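Local coordinates for protein nitrilotriacetate monooxygenase component B (Bacillus cereus ATCC 14579, PDB 3BPK) that probably serves as an FMN-binding flavin reductase component that supports a monooxygenase, at residues L182-R187 with A194-Q199; V30-S35 with A95-T100. All coordinates share one frame; numbering follows the deposited sequence. Where two conformers were deposited one is given.

Contact 1 (L182-R187 with A194-Q199); sequences LKPISR and AKLGEQ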
loop_
_atom_site.group_PDB
_atom_site.type_symbol
_atom_site.label_atom_id
_atom_site.label_comp_id
_atom_site.label_asym_id
_atom_site.label_seq_id
_atom_site.Cartn_x
_atom_site.Cartn_y
_atom_site.Cartn_z
ATOM N N LEU B 182 2.290 -18.331 -6.494
ATOM C CA LEU B 182 1.326 -17.257 -6.741
ATOM C C LEU B 182 1.692 -16.402 -7.957
ATOM O O LEU B 182 0.815 -16.050 -8.750
ATOM C CB LEU B 182 1.227 -16.379 -5.502
ATOM C CG LEU B 182 0.268 -15.172 -5.588
ATOM C CD1 LEU B 182 -1.221 -15.563 -5.899
ATOM C CD2 LEU B 182 0.363 -14.328 -4.302
ATOM N N LYS B 183 2.976 -16.046 -8.084
ATOM C CA LYS B 183 3.440 -15.165 -9.171
ATOM C C LYS B 183 2.666 -13.837 -9.182
ATOM O O LYS B 183 2.064 -13.416 -10.184
ATOM C CB LYS B 183 3.390 -15.851 -10.533
ATOM C CG LYS B 183 4.295 -17.070 -10.575
ATOM C CD LYS B 183 4.341 -17.689 -11.941
ATOM C CE LYS B 183 5.652 -18.465 -12.139
ATOM N NZ LYS B 183 5.966 -19.432 -11.022
ATOM N N PRO B 184 2.701 -13.144 -8.047
ATOM C CA PRO B 184 1.958 -11.882 -7.978
ATOM C C PRO B 184 2.565 -10.861 -8.934
ATOM O O PRO B 184 3.774 -10.920 -9.222
ATOM C CB PRO B 184 2.170 -11.453 -6.529
ATOM C CG PRO B 184 3.572 -12.029 -6.172
ATOM C CD PRO B 184 3.487 -13.415 -6.831
ATOM N N ILE B 185 1.734 -9.951 -9.442
ATOM C CA ILE B 185 2.273 -8.842 -10.242
ATOM C C ILE B 185 2.190 -7.517 -9.477
ATOM O O ILE B 185 1.311 -7.330 -8.602
ATOM C CB ILE B 185 1.629 -8.743 -11.649
ATOM C CG1 ILE B 185 0.151 -8.458 -11.558
ATOM C CG2 ILE B 185 1.917 -9.997 -12.517
ATOM C CD1 ILE B 185 -0.146 -6.999 -11.687
ATOM N N SER B 186 3.122 -6.611 -9.782
ATOM C CA SER B 186 3.134 -5.319 -9.124
ATOM C C SER B 186 3.249 -4.208 -10.144
ATOM O O SER B 186 3.633 -4.444 -11.279
ATOM C CB SER B 186 4.271 -5.249 -8.109
ATOM O OG SER B 186 5.518 -5.582 -8.710
ATOM N N ARG B 187 2.912 -3.002 -9.714
ATOM C CA ARG B 187 2.921 -1.819 -10.581
ATOM C C ARG B 187 4.136 -0.932 -10.284
ATOM O O ARG B 187 4.506 -0.712 -9.126
ATOM C CB ARG B 187 1.641 -1.026 -10.393
ATOM C CG ARG B 187 1.440 0.092 -11.386
ATOM C CD ARG B 187 0.908 -0.319 -12.718
ATOM N NE ARG B 187 0.786 0.876 -13.555
ATOM C CZ ARG B 187 -0.284 1.676 -13.615
ATOM N NH1 ARG B 187 -1.392 1.411 -12.900
ATOM N NH2 ARG B 187 -0.260 2.751 -14.412
ATOM N N ALA B 194 5.912 -5.232 -12.715
ATOM C CA ALA B 194 7.035 -6.077 -12.357
ATOM C C ALA B 194 6.539 -7.420 -11.839
ATOM O O ALA B 194 5.563 -7.479 -11.104
ATOM C CB ALA B 194 7.935 -5.399 -11.339
ATOM N N LYS B 195 7.222 -8.488 -12.242
ATOM C CA LYS B 195 7.027 -9.816 -11.641
ATOM C C LYS B 195 7.680 -9.819 -10.269
ATOM O O LYS B 195 8.375 -8.859 -9.915
ATOM C CB LYS B 195 7.662 -10.897 -12.523
ATOM C CG LYS B 195 7.152 -10.875 -13.920
ATOM C CD LYS B 195 7.819 -11.974 -14.730
ATOM C CE LYS B 195 7.494 -11.758 -16.187
ATOM N NZ LYS B 195 8.039 -12.905 -16.956
ATOM N N LEU B 196 7.472 -10.894 -9.497
ATOM C CA LEU B 196 8.019 -10.989 -8.165
ATOM C C LEU B 196 9.537 -11.115 -8.287
ATOM O O LEU B 196 10.042 -11.936 -9.076
ATOM C CB LEU B 196 7.441 -12.211 -7.419
ATOM C CG LEU B 196 7.880 -12.379 -5.951
ATOM C CD1 LEU B 196 7.462 -11.178 -5.071
ATOM C CD2 LEU B 196 7.338 -13.687 -5.409
ATOM N N GLY B 197 10.273 -10.318 -7.524
ATOM C CA GLY B 197 11.739 -10.385 -7.586
ATOM C C GLY B 197 12.388 -11.482 -6.752
ATOM O O GLY B 197 11.716 -12.259 -6.047
ATOM N N GLU B 198 13.714 -11.521 -6.838
ATOM C CA GLU B 198 14.487 -12.508 -6.098
ATOM C C GLU B 198 14.310 -12.315 -4.614
ATOM O O GLU B 198 14.388 -11.208 -4.094
ATOM C CB GLU B 198 15.967 -12.426 -6.455
ATOM C CG GLU B 198 16.822 -13.262 -5.538
ATOM C CD GLU B 198 18.297 -13.189 -5.854
ATOM O OE1 GLU B 198 18.900 -12.078 -5.768
ATOM O OE2 GLU B 198 18.854 -14.263 -6.168
ATOM N N GLN B 199 14.048 -13.410 -3.917
ATOM C CA GLN B 199 13.820 -13.331 -2.489
ATOM C C GLN B 199 15.123 -13.355 -1.688
ATOM O O GLN B 199 16.158 -13.884 -2.133
ATOM C CB GLN B 199 12.893 -14.456 -2.043
ATOM C CG GLN B 199 11.505 -14.384 -2.693
ATOM C CD GLN B 199 10.584 -15.440 -2.122
ATOM O OE1 GLN B 199 10.537 -15.637 -0.900
ATOM N NE2 GLN B 199 9.836 -16.121 -2.996
HETATM O O HOH W 1 5.465 -12.752 -10.304
HETATM O O HOH W 2 5.348 -8.586 -8.325
HETATM O O HOH W 3 8.643 -6.732 -8.166
#
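Ser-186 and Ala-194 join the two segments through a pair of backbone hydrogen bonds, a worked example of how water can continue a backbone pairing past its single bridge. Ser-186 N donates to Ala-194 O (2.9 Å), and in return Ala-194 N donates to Ser-186 O (2.8 Å). These reciprocal bonds define an antiparallel hydrogen-bonded pair, with both CB atoms on the same face of the sheet.

Beyond this pair the backbones diverge and water takes over. Water 1 donates to Pro-184 O (2.7 Å) and accepts from Leu-196 N (2.9 Å), bridging Pro-184 O and Leu-196 N, which stand 3.7 Å apart. Water 2 donates to Pro-184 O and to Ala-194 O, each at 3.0 Å. Each of these two carbonyl oxygens thus has two donors.

Apolar contact adds a third element. The Pro-184 ring lies obliquely across Leu-196, its CG 4.1 Å from Leu-196 CB. With Leu-196 CG opposite its own backbone N (chi1 -176°), the forked end reaches the proline, CD1 toward CG and CD2 toward CD. Leu-188 of the second subunit also packs on Leu-196, and Ala-194 pairs with a strand of that subunit, so the sheet continues across the dimer interface. The chemistry implies a seam that is fixed directly at Ser-186 and Ala-194 and through water at Pro-184 and Leu-196, where apolar side chains also meet.

Contact 2 (V30-S35 with A95-T100); sequences VAFVTS and AAINET
The carbonyl oxygen of Ile-97 is gripped twice by Thr-100, and both residues then turn their side chains to one phenylalanine of a strand. Thr-100 OG1 donates to Ile-97 O (2.7 Å), in the carbonyl plane and on a lone pair, while Thr-100 N donates to the same oxygen (3.0 Å). The hydroxyl reaches back along the helix because OG1 sits between the backbone N and the carbonyl carbon (chi1 73°). Threonine thereby satisfies a polar group inside a buried contact and fixes the rotation of its own side chain.

The partner is Phe-32, whose side chain leaves the strand toward the helix, with CG anti to the backbone N (chi1 178°). Ile-97 comes over one face: its CG1 lies 4.1 Å above the ring plane, displaced toward the rim, and its CG2 is 3.9 Å from Phe-32 CD1. Thr-100 meets the edge instead. Its OG1 lies near the ring plane, 3.4 Å from Phe-32 CE1, and its methyl CG2 is 3.8 Å from that same carbon. One face and part of the edge are therefore met by residues three positions apart, about one helical turn, and the hydroxyl touching the ring is the one already anchored on Ile-97 O.

Leu-116 and Ile-111 also pack on Phe-32, and Pro-46 of strand 42-54 touches both Ile-97 and Thr-100. Here helix 94-100 is laid against strand 28-36, with an aromatic residue filling the join. The curled antiparallel sheet to which that strand belongs, in a flavin reductase-like domain, fits the split beta-barrel fold expected of FMN-binding flavin reductases.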
loop_
_atom_site.group_PDB
_atom_site.type_symbol
_atom_site.label_atom_id
_atom_site.label_comp_id
_atom_site.label_asym_id
_atom_site.label_seq_id
_atom_site.Cartn_x
_atom_site.Cartn_y
_atom_site.Cartn_z
ATOM N N VAL B 30 -1.178 -4.983 -6.623
ATOM C CA VAL B 30 -2.322 -4.494 -7.410
ATOM C C VAL B 30 -3.595 -5.229 -7.004
ATOM O O VAL B 30 -3.681 -6.473 -7.160
ATOM C CB VAL B 30 -2.053 -4.687 -8.960
ATOM C CG1 VAL B 30 -3.216 -4.200 -9.822
ATOM C CG2 VAL B 30 -0.774 -3.919 -9.383
ATOM N N ALA B 31 -4.551 -4.472 -6.467
ATOM C CA ALA B 31 -5.858 -5.039 -6.105
ATOM C C ALA B 31 -6.744 -5.050 -7.344
ATOM O O ALA B 31 -6.965 -3.998 -7.961
ATOM C CB ALA B 31 -6.528 -4.212 -5.000
ATOM N N PHE B 32 -7.299 -6.218 -7.697
ATOM C CA PHE B 32 -8.292 -6.244 -8.768
ATOM C C PHE B 32 -9.632 -6.302 -8.049
ATOM O O PHE B 32 -9.914 -7.288 -7.337
ATOM C CB PHE B 32 -8.108 -7.442 -9.679
ATOM C CG PHE B 32 -9.124 -7.503 -10.743
ATOM C CD1 PHE B 32 -9.203 -6.481 -11.687
ATOM C CD2 PHE B 32 -10.015 -8.598 -10.825
ATOM C CE1 PHE B 32 -10.178 -6.515 -12.682
ATOM C CE2 PHE B 32 -10.982 -8.629 -11.812
ATOM C CZ PHE B 32 -11.056 -7.604 -12.753
ATOM N N VAL B 33 -10.413 -5.231 -8.180
ATOM C CA VAL B 33 -11.590 -5.053 -7.300
ATOM C C VAL B 33 -12.883 -5.127 -8.097
ATOM O O VAL B 33 -13.047 -4.382 -9.087
ATOM C CB VAL B 33 -11.551 -3.670 -6.609
ATOM C CG1 VAL B 33 -12.785 -3.471 -5.692
ATOM C CG2 VAL B 33 -10.281 -3.530 -5.746
ATOM N N THR B 34 -13.798 -6.011 -7.659
ATOM C CA THR B 34 -15.134 -6.084 -8.283
ATOM C C THR B 34 -16.164 -5.480 -7.339
ATOM O O THR B 34 -16.038 -5.531 -6.098
ATOM C CB THR B 34 -15.572 -7.519 -8.675
ATOM O OG1 THR B 34 -15.490 -8.392 -7.538
ATOM C CG2 THR B 34 -14.689 -8.032 -9.790
ATOM N N SER B 35 -17.195 -4.903 -7.948
ATOM C CA SER B 35 -18.227 -4.187 -7.219
ATOM C C SER B 35 -19.448 -4.186 -8.139
ATOM O O SER B 35 -19.325 -4.454 -9.350
ATOM C CB SER B 35 -17.758 -2.739 -6.904
ATOM O OG SER B 35 -17.545 -1.978 -8.096
ATOM N N ALA B 95 -3.137 -10.291 -18.071
ATOM C CA ALA B 95 -3.595 -9.830 -19.386
ATOM C C ALA B 95 -5.064 -9.352 -19.345
ATOM O O ALA B 95 -5.383 -8.276 -19.879
ATOM C CB ALA B 95 -3.370 -10.901 -20.487
ATOM N N ALA B 96 -5.937 -10.144 -18.701
ATOM C CA ALA B 96 -7.344 -9.802 -18.582
ATOM C C ALA B 96 -7.513 -8.622 -17.635
ATOM O O ALA B 96 -8.324 -7.740 -17.892
ATOM C CB ALA B 96 -8.153 -11.006 -18.107
ATOM N N ILE B 97 -6.759 -8.610 -16.534
ATOM C CA ILE B 97 -6.835 -7.452 -15.607
ATOM C C ILE B 97 -6.528 -6.165 -16.397
ATOM O O ILE B 97 -7.207 -5.156 -16.259
ATOM C CB ILE B 97 -5.867 -7.583 -14.405
ATOM C CG1 ILE B 97 -6.275 -8.755 -13.512
ATOM C CG2 ILE B 97 -5.815 -6.287 -13.637
ATOM C CD1 ILE B 97 -5.214 -9.166 -12.501
ATOM N N ASN B 98 -5.493 -6.207 -17.228
ATOM C CA ASN B 98 -5.142 -4.996 -17.996
ATOM C C ASN B 98 -6.270 -4.526 -18.905
ATOM O O ASN B 98 -6.488 -3.319 -19.075
ATOM C CB ASN B 98 -3.871 -5.224 -18.806
ATOM C CG ASN B 98 -3.361 -3.944 -19.454
ATOM O OD1 ASN B 98 -3.260 -3.855 -20.685
ATOM N ND2 ASN B 98 -3.053 -2.944 -18.632
ATOM N N GLU B 99 -6.979 -5.490 -19.491
ATOM C CA GLU B 99 -8.125 -5.177 -20.347
ATOM C C GLU B 99 -9.194 -4.407 -19.607
ATOM O O GLU B 99 -9.896 -3.568 -20.195
ATOM C CB GLU B 99 -8.732 -6.447 -20.909
ATOM C CG GLU B 99 -7.911 -7.050 -21.982
ATOM C CD GLU B 99 -8.708 -7.972 -22.853
ATOM O OE1 GLU B 99 -9.928 -7.745 -23.013
ATOM O OE2 GLU B 99 -8.108 -8.922 -23.382
ATOM N N THR B 100 -9.332 -4.664 -18.304
ATOM C CA THR B 100 -10.363 -3.955 -17.549
ATOM C C THR B 100 -10.051 -2.498 -17.251
ATOM O O THR B 100 -10.918 -1.761 -16.768
ATOM C CB THR B 100 -10.694 -4.625 -16.204
ATOM O OG1 THR B 100 -9.621 -4.412 -15.258
ATOM C CG2 THR B 100 -10.997 -6.107 -16.404
#

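Contact 2 comes first along the chain and is complete before contact 1 begins, yet the two meet in space, their centres about 16 Å apart. Their common element is the large antiparallel sheet, in which strand 186-187 of contact 1 runs beside strand 28-36 of contact 2. Val-30 forms the junction: its CG2 lies 3.8 Å from Arg-187 N and 3.9 Å from Ile-185 CD1. Contact 2 sits nearer the centre of the chain, where a helix packs on the sheet. Contact 1 lies further out, where the sheet passes into the second subunit. The shared sheet therefore connects the interior of the flavin reductase-like domain with the dimer interface.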